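Local structure of histone acetyltransferase, ELP3 family (Methanocaldococcus infernus, 6IA8) at residues A[497-502]-A[507-512]; A[158-163]-A[172-177]; A[177-182]-A[501-506]; A[404-409]-A[442-447]. The protein catalyses formation of 5-carboxymethyluridine at the wobble position 34 of tRNA, joining radical SAM chemistry to acetyl-CoA use. One frame throughout, in Å; residues are numbered along the deposited sequence.

Contact 1 (A[497-502]-A[507-512]); sequences GVREYY and YKRVGA. With SO4 (sulfate ion), chain G; SO4 (sulfate ion), chain D.
Y502 and Y507 meet at the C-terminal end of helix 499-504, where the N-acetyltransferase (GNAT) domain passes from its last helix into the edge strand 508-510. This is the tight part. Y507 N donates to Y502 O at 3.0 Å with an N-H...O angle of 157°, a backbone bond that belongs to the Schellman motif closing the helix. Beside it Y502 CB and Y507 CB lie 3.9 Å apart, and the Y507 ring turns an edge toward the same carbonyl. Both tyrosines are buried: M474 of helix 469-484 and V492 of strand 489-492 touch each of them, and Y507 OH is bonded to E478. Y502 is an acetyl-CoA-binding position by similarity.

The other half is looser and opens to solvent at R509. R499, itself buried and extended from CG to NE, lays its guanidinium on that of R509 with centres 3.7 Å apart and planes at 25°. NH1 of R499 and NH1 of R509 are 3.2 Å apart, two donors that cannot bond. E179 pairs with R499 and probably offsets the like charges. R509, exposed and poorly ordered, bends at chi2 and chi3, which brings NE and NH2 back onto G511 O. Two waters edge the R499 guanidinium in its plane: one joins NH2 to A512 O, and the other accepts from R499 NE at 2.9 Å.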
# COMPACT_ATOMS: atom_id res chain seq x y z
N GLY A 497 4.11 -12.99 -9.21
CA GLY A 497 5.33 -13.70 -8.89
C GLY A 497 5.33 -14.43 -7.57
O GLY A 497 6.36 -14.98 -7.18
N VAL A 498 4.21 -14.46 -6.87
CA VAL A 498 4.08 -15.16 -5.60
C VAL A 498 3.17 -16.39 -5.71
O VAL A 498 3.06 -17.16 -4.73
CB VAL A 498 3.54 -14.22 -4.50
CG1 VAL A 498 3.69 -14.85 -3.11
CG2 VAL A 498 4.20 -12.87 -4.55
N ARG A 499 2.51 -16.59 -6.84
CA ARG A 499 1.58 -17.71 -6.97
C ARG A 499 2.28 -19.02 -6.64
O ARG A 499 1.69 -19.90 -5.99
CB ARG A 499 1.00 -17.73 -8.39
CG ARG A 499 0.11 -16.50 -8.66
CD ARG A 499 -0.34 -16.42 -10.12
NE ARG A 499 -1.28 -15.32 -10.33
CZ ARG A 499 -1.55 -14.77 -11.51
NH1 ARG A 499 -0.95 -15.21 -12.60
NH2 ARG A 499 -2.42 -13.77 -11.59
N GLU A 500 3.54 -19.16 -7.06
CA GLU A 500 4.27 -20.40 -6.83
C GLU A 500 4.36 -20.70 -5.34
O GLU A 500 4.28 -21.86 -4.92
CB GLU A 500 5.67 -20.32 -7.45
CG GLU A 500 6.34 -21.66 -7.66
CD GLU A 500 5.55 -22.57 -8.58
OE1 GLU A 500 5.00 -23.58 -8.09
OE2 GLU A 500 5.48 -22.27 -9.79
N TYR A 501 4.51 -19.66 -4.52
CA TYR A 501 4.61 -19.85 -3.08
C TYR A 501 3.34 -20.47 -2.52
O TYR A 501 3.40 -21.40 -1.71
CB TYR A 501 4.87 -18.50 -2.40
CG TYR A 501 4.90 -18.55 -0.88
CD1 TYR A 501 6.07 -18.87 -0.19
CD2 TYR A 501 3.76 -18.30 -0.14
CE1 TYR A 501 6.10 -18.91 1.20
CE2 TYR A 501 3.77 -18.34 1.25
CZ TYR A 501 4.94 -18.66 1.92
OH TYR A 501 4.96 -18.69 3.30
N TYR A 502 2.18 -20.00 -2.97
CA TYR A 502 0.92 -20.56 -2.49
C TYR A 502 0.65 -21.94 -3.06
O TYR A 502 -0.00 -22.77 -2.40
CB TYR A 502 -0.22 -19.57 -2.79
CG TYR A 502 -0.03 -18.26 -2.01
CD1 TYR A 502 -0.24 -18.21 -0.66
CD2 TYR A 502 0.40 -17.09 -2.64
CE1 TYR A 502 -0.03 -17.05 0.07
CE2 TYR A 502 0.62 -15.92 -1.93
CZ TYR A 502 0.38 -15.90 -0.57
OH TYR A 502 0.58 -14.75 0.17
N TYR A 507 -2.47 -24.48 -2.58
CA TYR A 507 -3.44 -23.63 -3.24
C TYR A 507 -3.36 -23.82 -4.75
O TYR A 507 -2.32 -24.20 -5.30
CB TYR A 507 -3.20 -22.16 -2.88
CG TYR A 507 -3.60 -21.81 -1.45
CD1 TYR A 507 -2.83 -22.22 -0.38
CD2 TYR A 507 -4.76 -21.09 -1.18
CE1 TYR A 507 -3.20 -21.92 0.95
CE2 TYR A 507 -5.14 -20.79 0.11
CZ TYR A 507 -4.37 -21.23 1.17
OH TYR A 507 -4.76 -20.96 2.46
N LYS A 508 -4.46 -23.52 -5.42
CA LYS A 508 -4.56 -23.58 -6.87
C LYS A 508 -5.22 -22.31 -7.38
O LYS A 508 -5.95 -21.63 -6.65
CB LYS A 508 -5.37 -24.80 -7.33
CG LYS A 508 -4.80 -26.15 -6.93
N ARG A 509 -5.01 -22.02 -8.66
CA ARG A 509 -5.65 -20.86 -9.26
C ARG A 509 -7.16 -21.03 -9.24
O ARG A 509 -7.70 -22.04 -9.68
CB ARG A 509 -5.18 -20.64 -10.70
CG ARG A 509 -3.85 -19.92 -10.83
CD ARG A 509 -3.93 -18.48 -10.36
NE ARG A 509 -4.68 -17.59 -11.24
CZ ARG A 509 -4.25 -17.17 -12.43
NH1 ARG A 509 -3.08 -17.58 -12.90
NH2 ARG A 509 -5.00 -16.36 -13.16
N VAL A 510 -7.86 -20.03 -8.72
CA VAL A 510 -9.32 -19.95 -8.75
C VAL A 510 -9.63 -18.57 -9.31
O VAL A 510 -9.59 -17.57 -8.58
CB VAL A 510 -9.95 -20.13 -7.36
CG1 VAL A 510 -11.46 -20.01 -7.45
CG2 VAL A 510 -9.55 -21.47 -6.76
N GLY A 511 -9.90 -18.50 -10.61
CA GLY A 511 -10.14 -17.21 -11.24
C GLY A 511 -8.91 -16.33 -11.09
O GLY A 511 -7.81 -16.65 -11.56
N ALA A 512 -9.09 -15.19 -10.43
CA ALA A 512 -8.02 -14.22 -10.24
C ALA A 512 -7.19 -14.51 -9.00
O ALA A 512 -6.19 -13.82 -8.76
CB ALA A 512 -8.62 -12.82 -10.13
S SO4 G . -2.68 -24.08 -10.64
O1 SO4 G . -2.51 -23.01 -9.67
O2 SO4 G . -2.07 -25.30 -10.10
O3 SO4 G . -2.03 -23.71 -11.89
O4 SO4 G . -4.09 -24.33 -10.88
S SO4 D . 7.97 -19.05 5.46
O1 SO4 D . 6.99 -19.87 6.19
O2 SO4 D . 9.31 -19.59 5.84
O3 SO4 D . 7.72 -19.16 4.03
O4 SO4 D . 7.89 -17.65 5.92
O HOH W 1 -4.59 -12.15 -10.31
O HOH W 2 -3.18 -14.42 -8.30

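Contact 2 (A[158-163]-A[172-177]); sequences RCLDAM and EEAQKI
D161 OD2 is gripped by two bases from its own helix: R158 NH1 donates to it at 3.1 Å, and K157 adds a second salt bridge. The arginine comes to the anti side of OD2, 26° out of the carboxylate plane. The other oxygen, OD1, is bonded to S168 in the connection between the helices and also lies 3.7 Å from A174 CB, the point at which the carboxylate touches helix 171-178.

The rest of the interface is apolar. L160 CB and A174 CB face each other at 3.9 Å, and their residues form the closest CA pair, 5.9 Å apart. With CG of L160 beside its own backbone N (chi1 -64°), CD1 reaches past the alanine to Q175 CG at 3.6 Å, so the leucine meets the aliphatic stem of the glutamine. The amide beyond is held from elsewhere, NE2 donating to K207 O. The small alanine fits an axial separation of 9.0 Å and a crossing angle of 33°.

On its other flank helix 149-164 packs against helix 114-127 and strand 134-140, with C159 touching both. Helix 149-164 thus belongs to the helical layer outside the parallel sheet of the radical SAM domain, a TIM-barrel-related fold, and helix 171-178 packs on it.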
# COMPACT_ATOMS: atom_id res chain seq x y z
N ARG A 158 3.93 -4.91 -21.11
CA ARG A 158 5.27 -4.48 -21.45
C ARG A 158 6.14 -4.30 -20.22
O ARG A 158 7.37 -4.49 -20.28
CB ARG A 158 5.21 -3.18 -22.26
CG ARG A 158 4.60 -3.32 -23.65
CD ARG A 158 5.46 -4.26 -24.52
NE ARG A 158 6.74 -3.64 -24.87
CZ ARG A 158 7.82 -4.31 -25.25
NH1 ARG A 158 7.81 -5.62 -25.31
NH2 ARG A 158 8.92 -3.64 -25.56
N CYS A 159 5.56 -3.87 -19.10
CA CYS A 159 6.32 -3.86 -17.86
C CYS A 159 6.79 -5.26 -17.49
O CYS A 159 7.94 -5.46 -17.06
CB CYS A 159 5.48 -3.26 -16.73
SG CYS A 159 5.05 -1.51 -16.94
N LEU A 160 5.89 -6.24 -17.61
CA LEU A 160 6.26 -7.62 -17.34
C LEU A 160 7.27 -8.13 -18.35
O LEU A 160 8.15 -8.93 -17.99
CB LEU A 160 5.02 -8.51 -17.32
CG LEU A 160 4.03 -8.20 -16.21
CD1 LEU A 160 2.77 -9.02 -16.40
CD2 LEU A 160 4.66 -8.47 -14.86
N ASP A 161 7.15 -7.72 -19.62
CA ASP A 161 8.14 -8.09 -20.63
C ASP A 161 9.53 -7.66 -20.18
O ASP A 161 10.50 -8.40 -20.37
CB ASP A 161 7.81 -7.48 -22.00
CG ASP A 161 6.60 -8.11 -22.66
OD1 ASP A 161 6.19 -9.23 -22.28
OD2 ASP A 161 6.05 -7.50 -23.60
N ALA A 162 9.65 -6.44 -19.65
CA ALA A 162 10.94 -5.94 -19.19
C ALA A 162 11.45 -6.75 -18.02
O ALA A 162 12.65 -7.03 -17.94
CB ALA A 162 10.84 -4.48 -18.77
N MET A 163 10.56 -7.16 -17.12
CA MET A 163 10.99 -8.00 -16.01
C MET A 163 11.38 -9.38 -16.51
O MET A 163 12.34 -9.97 -16.01
CB MET A 163 9.89 -8.13 -14.96
CG MET A 163 9.46 -6.80 -14.35
SD MET A 163 8.14 -7.12 -13.14
CE MET A 163 7.16 -5.63 -13.36
N GLU A 172 -1.64 -12.21 -20.70
CA GLU A 172 -1.71 -13.48 -19.99
C GLU A 172 -0.43 -14.28 -20.14
O GLU A 172 0.02 -14.93 -19.19
CB GLU A 172 -2.91 -14.29 -20.50
CG GLU A 172 -3.12 -15.63 -19.82
CD GLU A 172 -4.27 -16.41 -20.43
OE1 GLU A 172 -4.80 -15.99 -21.48
OE2 GLU A 172 -4.65 -17.46 -19.86
N GLU A 173 0.19 -14.26 -21.31
CA GLU A 173 1.44 -15.00 -21.45
C GLU A 173 2.56 -14.35 -20.65
O GLU A 173 3.37 -15.07 -20.04
CB GLU A 173 1.85 -15.11 -22.91
CG GLU A 173 3.06 -16.02 -23.09
CD GLU A 173 3.64 -15.98 -24.50
OE1 GLU A 173 4.50 -16.83 -24.81
OE2 GLU A 173 3.25 -15.10 -25.28
N ALA A 174 2.65 -13.02 -20.65
CA ALA A 174 3.66 -12.32 -19.86
C ALA A 174 3.49 -12.61 -18.37
O ALA A 174 4.47 -12.75 -17.62
CB ALA A 174 3.58 -10.82 -20.13
N GLN A 175 2.24 -12.68 -17.91
CA GLN A 175 2.00 -13.00 -16.51
C GLN A 175 2.48 -14.41 -16.19
O GLN A 175 3.16 -14.64 -15.19
CB GLN A 175 0.50 -12.84 -16.19
CG GLN A 175 0.04 -11.41 -16.20
CD GLN A 175 -1.47 -11.26 -16.15
OE1 GLN A 175 -2.17 -12.13 -16.64
NE2 GLN A 175 -1.97 -10.15 -15.58
N LYS A 176 2.18 -15.36 -17.07
CA LYS A 176 2.57 -16.75 -16.83
C LYS A 176 4.08 -16.87 -16.81
O LYS A 176 4.65 -17.52 -15.93
CB LYS A 176 1.97 -17.65 -17.90
CG LYS A 176 2.26 -19.12 -17.73
N ILE A 177 4.74 -16.23 -17.78
CA ILE A 177 6.20 -16.26 -17.81
C ILE A 177 6.77 -15.67 -16.53
O ILE A 177 7.74 -16.19 -15.96
CB ILE A 177 6.72 -15.50 -19.04
CG1 ILE A 177 6.32 -16.24 -20.32
CG2 ILE A 177 8.23 -15.29 -18.92
CD1 ILE A 177 6.55 -15.43 -21.60

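Contact 3 (A[177-182]-A[501-506]); sequences INETAK and YYRKLG. With SO4 (sulfate ion), chain G; SO4 (sulfate ion), chain D.
E179 and R503 face each other across the boundary between the radical SAM domain and the GNAT acetyltransferase domain, one from the type I turn N178-A181 and the other from helix 499-504. Their side chains run at about a right angle, yet the flat ends are only modestly turned, with carboxylate and guanidinium planes 28° apart. Both chains are extended, E179 beyond CG (chi2 -177°) and R503 from CG to NE, which lets the charged groups meet although no two CA atoms of the segments come closer than 9.9 Å (E179 CA to Y501 CA).

A single oxygen, OE1, receives R503. R503 NH1 donates to E179 OE1 at 3.1 Å, from above the carboxylate plane but with the oxygen close to the plane of the guanidinium. R503 NH2 adds a weak bond to E179 OE1 at 3.3 Å. The grip is therefore end-on, by the two terminal nitrogens, which leaves NE to point elsewhere.

E179 OE2 pairs with R499, one helical turn before R503, so the carboxylate bridges two arginines of the same helix and is probably kept ionised by them. A sulfate, probably from the crystallisation liquor, lies at the guanidinium edge and is shared with R509 N; R503 NE donates to its O1 at 2.9 Å, N-H...O angle 162°.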
# COMPACT_ATOMS: atom_id res chain seq x y z
N ILE A 177 4.74 -16.23 -17.78
CA ILE A 177 6.20 -16.26 -17.81
C ILE A 177 6.77 -15.67 -16.53
O ILE A 177 7.74 -16.19 -15.96
CB ILE A 177 6.72 -15.50 -19.04
CG1 ILE A 177 6.32 -16.24 -20.32
CG2 ILE A 177 8.23 -15.29 -18.92
CD1 ILE A 177 6.55 -15.43 -21.60
N ASN A 178 6.18 -14.56 -16.05
CA ASN A 178 6.74 -13.86 -14.90
C ASN A 178 6.67 -14.70 -13.62
O ASN A 178 7.44 -14.46 -12.69
CB ASN A 178 6.02 -12.53 -14.69
CG ASN A 178 6.67 -11.68 -13.64
OD1 ASN A 178 6.18 -11.55 -12.55
ND2 ASN A 178 7.79 -11.10 -13.98
N GLU A 179 5.78 -15.69 -13.56
CA GLU A 179 5.64 -16.49 -12.34
C GLU A 179 6.94 -17.16 -11.95
O GLU A 179 7.13 -17.45 -10.76
CB GLU A 179 4.54 -17.56 -12.51
CG GLU A 179 3.16 -16.98 -12.69
CD GLU A 179 2.08 -18.01 -12.78
OE1 GLU A 179 2.40 -19.16 -12.51
OE2 GLU A 179 0.93 -17.67 -13.12
N THR A 180 7.84 -17.41 -12.92
CA THR A 180 9.12 -18.06 -12.65
C THR A 180 10.31 -17.27 -13.22
O THR A 180 11.40 -17.84 -13.41
CB THR A 180 9.14 -19.48 -13.22
OG1 THR A 180 8.89 -19.43 -14.62
CG2 THR A 180 8.07 -20.35 -12.59
N ALA A 181 10.13 -15.97 -13.46
CA ALA A 181 11.18 -15.17 -14.06
C ALA A 181 12.26 -14.80 -13.04
O ALA A 181 12.14 -15.04 -11.83
CB ALA A 181 10.59 -13.90 -14.67
N LYS A 182 13.34 -14.19 -13.54
CA LYS A 182 14.40 -13.71 -12.66
C LYS A 182 13.96 -12.47 -11.88
O LYS A 182 14.41 -12.26 -10.76
CB LYS A 182 15.66 -13.41 -13.46
CG LYS A 182 16.40 -14.65 -13.96
CD LYS A 182 17.73 -14.28 -14.63
N TYR A 501 4.51 -19.66 -4.52
CA TYR A 501 4.61 -19.85 -3.08
C TYR A 501 3.34 -20.47 -2.52
O TYR A 501 3.40 -21.40 -1.71
CB TYR A 501 4.87 -18.50 -2.40
CG TYR A 501 4.90 -18.55 -0.88
CD1 TYR A 501 6.07 -18.87 -0.19
CD2 TYR A 501 3.76 -18.30 -0.14
CE1 TYR A 501 6.10 -18.91 1.20
CE2 TYR A 501 3.77 -18.34 1.25
CZ TYR A 501 4.94 -18.66 1.92
OH TYR A 501 4.96 -18.69 3.30
N TYR A 502 2.18 -20.00 -2.97
CA TYR A 502 0.92 -20.56 -2.49
C TYR A 502 0.65 -21.94 -3.06
O TYR A 502 -0.00 -22.77 -2.40
CB TYR A 502 -0.22 -19.57 -2.79
CG TYR A 502 -0.03 -18.26 -2.01
CD1 TYR A 502 -0.24 -18.21 -0.66
CD2 TYR A 502 0.40 -17.09 -2.64
CE1 TYR A 502 -0.03 -17.05 0.07
CE2 TYR A 502 0.62 -15.92 -1.93
CZ TYR A 502 0.38 -15.90 -0.57
OH TYR A 502 0.58 -14.75 0.17
N ARG A 503 1.14 -22.22 -4.27
CA ARG A 503 1.01 -23.58 -4.78
C ARG A 503 1.71 -24.57 -3.86
O ARG A 503 1.19 -25.65 -3.61
CB ARG A 503 1.57 -23.68 -6.20
CG ARG A 503 0.73 -22.95 -7.22
CD ARG A 503 1.12 -23.34 -8.68
NE ARG A 503 0.31 -22.56 -9.62
CZ ARG A 503 0.73 -21.49 -10.29
NH1 ARG A 503 1.98 -21.06 -10.15
NH2 ARG A 503 -0.11 -20.86 -11.11
N LYS A 504 2.90 -24.20 -3.36
CA LYS A 504 3.60 -25.07 -2.41
C LYS A 504 2.74 -25.35 -1.18
O LYS A 504 2.90 -26.40 -0.54
CB LYS A 504 4.92 -24.42 -1.98
CG LYS A 504 6.13 -24.75 -2.82
CD LYS A 504 6.26 -23.88 -4.05
CE LYS A 504 7.58 -24.13 -4.77
NZ LYS A 504 8.76 -23.66 -3.98
N LEU A 505 1.86 -24.44 -0.81
CA LEU A 505 1.00 -24.63 0.35
C LEU A 505 -0.34 -25.27 0.00
O LEU A 505 -1.26 -25.24 0.83
CB LEU A 505 0.76 -23.28 1.04
CG LEU A 505 2.01 -22.50 1.46
CD1 LEU A 505 1.63 -21.32 2.29
CD2 LEU A 505 2.98 -23.41 2.21
N GLY A 506 -0.48 -25.85 -1.19
CA GLY A 506 -1.69 -26.56 -1.56
C GLY A 506 -2.75 -25.72 -2.24
O GLY A 506 -3.86 -26.22 -2.46
S SO4 G . -2.68 -24.08 -10.64
O1 SO4 G . -2.51 -23.01 -9.67
O2 SO4 G . -2.07 -25.30 -10.10
O3 SO4 G . -2.03 -23.71 -11.89
O4 SO4 G . -4.09 -24.33 -10.88
S SO4 D . 7.97 -19.05 5.46
O1 SO4 D . 6.99 -19.87 6.19
O2 SO4 D . 9.31 -19.59 5.84
O3 SO4 D . 7.72 -19.16 4.03
O4 SO4 D . 7.89 -17.65 5.92

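Contact 4 (A[404-409]-A[442-447]); sequences GTEIFL and LVRQLH. With SO4 (sulfate ion), chain E.
E406 OE1 takes two hydrogen bonds from R444, 2.9 Å from NH1 and 3.1 Å from NE. The grip is side-on, two nitrogens sharing one oxygen that lies 8° out of the guanidinium plane. Because the carboxylate stands at 80° to that plane, the donors arrive differently: NE uses the syn lone pair of OE1, while NH1 comes from above the carboxylate. Two bends bring the groups together, E406 turning at chi2 (-77°) and R444 at chi3.

The two residues lie on strands 404-413 and 440-448 of the GNAT mixed sheet, which are not neighbours: strand 418-427 runs between them, antiparallel to both. The salt bridge thus spans an intervening strand over one face of the sheet. R444 and Q445 together face R424 in a classic beta bulge, which alters the usual alternation of side chains on strand 440-448.

Around this first shell, further polar groups hold both partners. E406 OE2 forms salt bridges with R426 of the middle strand and with K245; R444 NH2 forms one with D283 and a hydrogen bond to the backbone L249 O. Through K245 and D283, both from the radical SAM part of the chain, the buried pair joins a charge network between the two domains. Further along the strand, Q445, L446 and H447 are acetyl-CoA-binding positions by similarity, and Q445 OE1 accepts from R424 NE.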
# COMPACT_ATOMS: atom_id res chain seq x y z
N GLY A 404 -17.76 -5.69 7.06
CA GLY A 404 -17.28 -7.02 7.36
C GLY A 404 -16.28 -7.03 8.50
O GLY A 404 -16.17 -6.03 9.23
N THR A 405 -15.56 -8.14 8.68
CA THR A 405 -14.60 -8.30 9.76
C THR A 405 -13.21 -8.49 9.19
O THR A 405 -13.01 -9.34 8.31
CB THR A 405 -14.96 -9.48 10.66
OG1 THR A 405 -16.23 -9.24 11.25
CG2 THR A 405 -13.93 -9.64 11.77
N GLU A 406 -12.27 -7.68 9.68
CA GLU A 406 -10.86 -7.81 9.35
C GLU A 406 -10.18 -8.46 10.53
O GLU A 406 -10.43 -8.06 11.67
CB GLU A 406 -10.22 -6.46 9.06
CG GLU A 406 -10.82 -5.70 7.90
CD GLU A 406 -10.41 -6.21 6.51
OE1 GLU A 406 -9.56 -7.13 6.38
OE2 GLU A 406 -10.92 -5.64 5.51
N ILE A 407 -9.37 -9.49 10.27
CA ILE A 407 -8.55 -10.16 11.26
C ILE A 407 -7.09 -9.89 10.90
O ILE A 407 -6.63 -10.25 9.82
CB ILE A 407 -8.83 -11.67 11.30
CG1 ILE A 407 -10.31 -11.93 11.67
CG2 ILE A 407 -7.87 -12.34 12.30
CD1 ILE A 407 -11.16 -12.36 10.57
N PHE A 408 -6.38 -9.22 11.78
CA PHE A 408 -4.98 -8.88 11.56
C PHE A 408 -4.15 -9.80 12.43
O PHE A 408 -4.17 -9.68 13.67
CB PHE A 408 -4.71 -7.42 11.90
CG PHE A 408 -3.28 -6.98 11.64
CD1 PHE A 408 -2.86 -6.69 10.36
CD2 PHE A 408 -2.38 -6.82 12.67
CE1 PHE A 408 -1.57 -6.25 10.09
CE2 PHE A 408 -1.08 -6.38 12.43
CZ PHE A 408 -0.67 -6.09 11.13
N LEU A 409 -3.51 -10.78 11.81
CA LEU A 409 -2.66 -11.75 12.48
C LEU A 409 -1.21 -11.34 12.33
O LEU A 409 -0.80 -10.95 11.24
CB LEU A 409 -2.84 -13.15 11.87
CG LEU A 409 -4.23 -13.78 11.95
CD1 LEU A 409 -4.20 -15.12 11.17
CD2 LEU A 409 -4.68 -14.02 13.41
N LEU A 442 -11.15 -14.38 2.83
CA LEU A 442 -10.14 -13.78 1.96
C LEU A 442 -8.84 -13.48 2.71
O LEU A 442 -8.85 -12.80 3.74
CB LEU A 442 -10.66 -12.46 1.36
CG LEU A 442 -12.03 -12.50 0.66
CD1 LEU A 442 -12.42 -11.08 0.27
CD2 LEU A 442 -11.96 -13.38 -0.57
N VAL A 443 -7.72 -13.96 2.16
CA VAL A 443 -6.39 -13.55 2.60
C VAL A 443 -5.98 -12.40 1.68
O VAL A 443 -5.57 -12.62 0.55
CB VAL A 443 -5.39 -14.69 2.55
CG1 VAL A 443 -4.03 -14.15 2.90
CG2 VAL A 443 -5.81 -15.80 3.52
N ARG A 444 -6.12 -11.17 2.17
CA ARG A 444 -5.81 -9.99 1.37
C ARG A 444 -4.32 -9.68 1.32
O ARG A 444 -3.87 -9.03 0.37
CB ARG A 444 -6.57 -8.79 1.91
CG ARG A 444 -8.09 -9.05 2.03
CD ARG A 444 -8.89 -7.76 2.20
NE ARG A 444 -8.61 -7.10 3.45
CZ ARG A 444 -7.81 -6.05 3.61
NH1 ARG A 444 -7.63 -5.58 4.85
NH2 ARG A 444 -7.24 -5.46 2.57
N GLN A 445 -3.56 -10.14 2.29
CA GLN A 445 -2.13 -9.89 2.28
C GLN A 445 -1.45 -10.87 3.22
O GLN A 445 -1.99 -11.17 4.28
CB GLN A 445 -1.82 -8.46 2.75
CG GLN A 445 -0.31 -8.13 2.81
CD GLN A 445 -0.04 -6.64 2.91
OE1 GLN A 445 -0.86 -5.88 3.42
NE2 GLN A 445 1.11 -6.21 2.35
N LEU A 446 -0.27 -11.33 2.83
CA LEU A 446 0.66 -12.04 3.70
C LEU A 446 2.01 -11.38 3.49
O LEU A 446 2.49 -11.31 2.35
CB LEU A 446 0.77 -13.53 3.36
CG LEU A 446 1.92 -14.27 4.04
CD1 LEU A 446 1.78 -14.29 5.56
CD2 LEU A 446 2.01 -15.70 3.49
N HIS A 447 2.63 -10.90 4.55
CA HIS A 447 3.93 -10.25 4.42
C HIS A 447 4.86 -10.73 5.53
O HIS A 447 4.54 -10.60 6.71
CB HIS A 447 3.78 -8.74 4.49
CG HIS A 447 5.01 -8.00 4.05
ND1 HIS A 447 5.22 -7.65 2.74
CD2 HIS A 447 6.11 -7.59 4.73
CE1 HIS A 447 6.39 -7.03 2.62
NE2 HIS A 447 6.94 -6.98 3.82
S SO4 E . 10.39 -6.01 2.98
O1 SO4 E . 9.38 -6.88 3.55
O2 SO4 E . 11.70 -6.40 3.48
O3 SO4 E . 10.37 -6.13 1.53
O4 SO4 E . 10.10 -4.63 3.35

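Overall arrangement
From the N terminus, contact 2 comes first, closing the short connection between helices 149-164 and 171-178 of the radical SAM domain. Contact 3 opens where contact 2 ends, sharing I177, and closes 319 residues later on helix 499-504, tying that domain to the acetyltransferase domain. Within this long span lies contact 4, which bridges strands two places apart in the GNAT sheet. Contact 1 is the last and shortest closure, from helix 499-504 to the edge strand; it crosses contact 3, opening just before that contact closes and ending after it, and shares Y501 and Y502 with it. Y502 also packs on L446 of contact 4, with Y502 OH 3.4 Å from L446 CB.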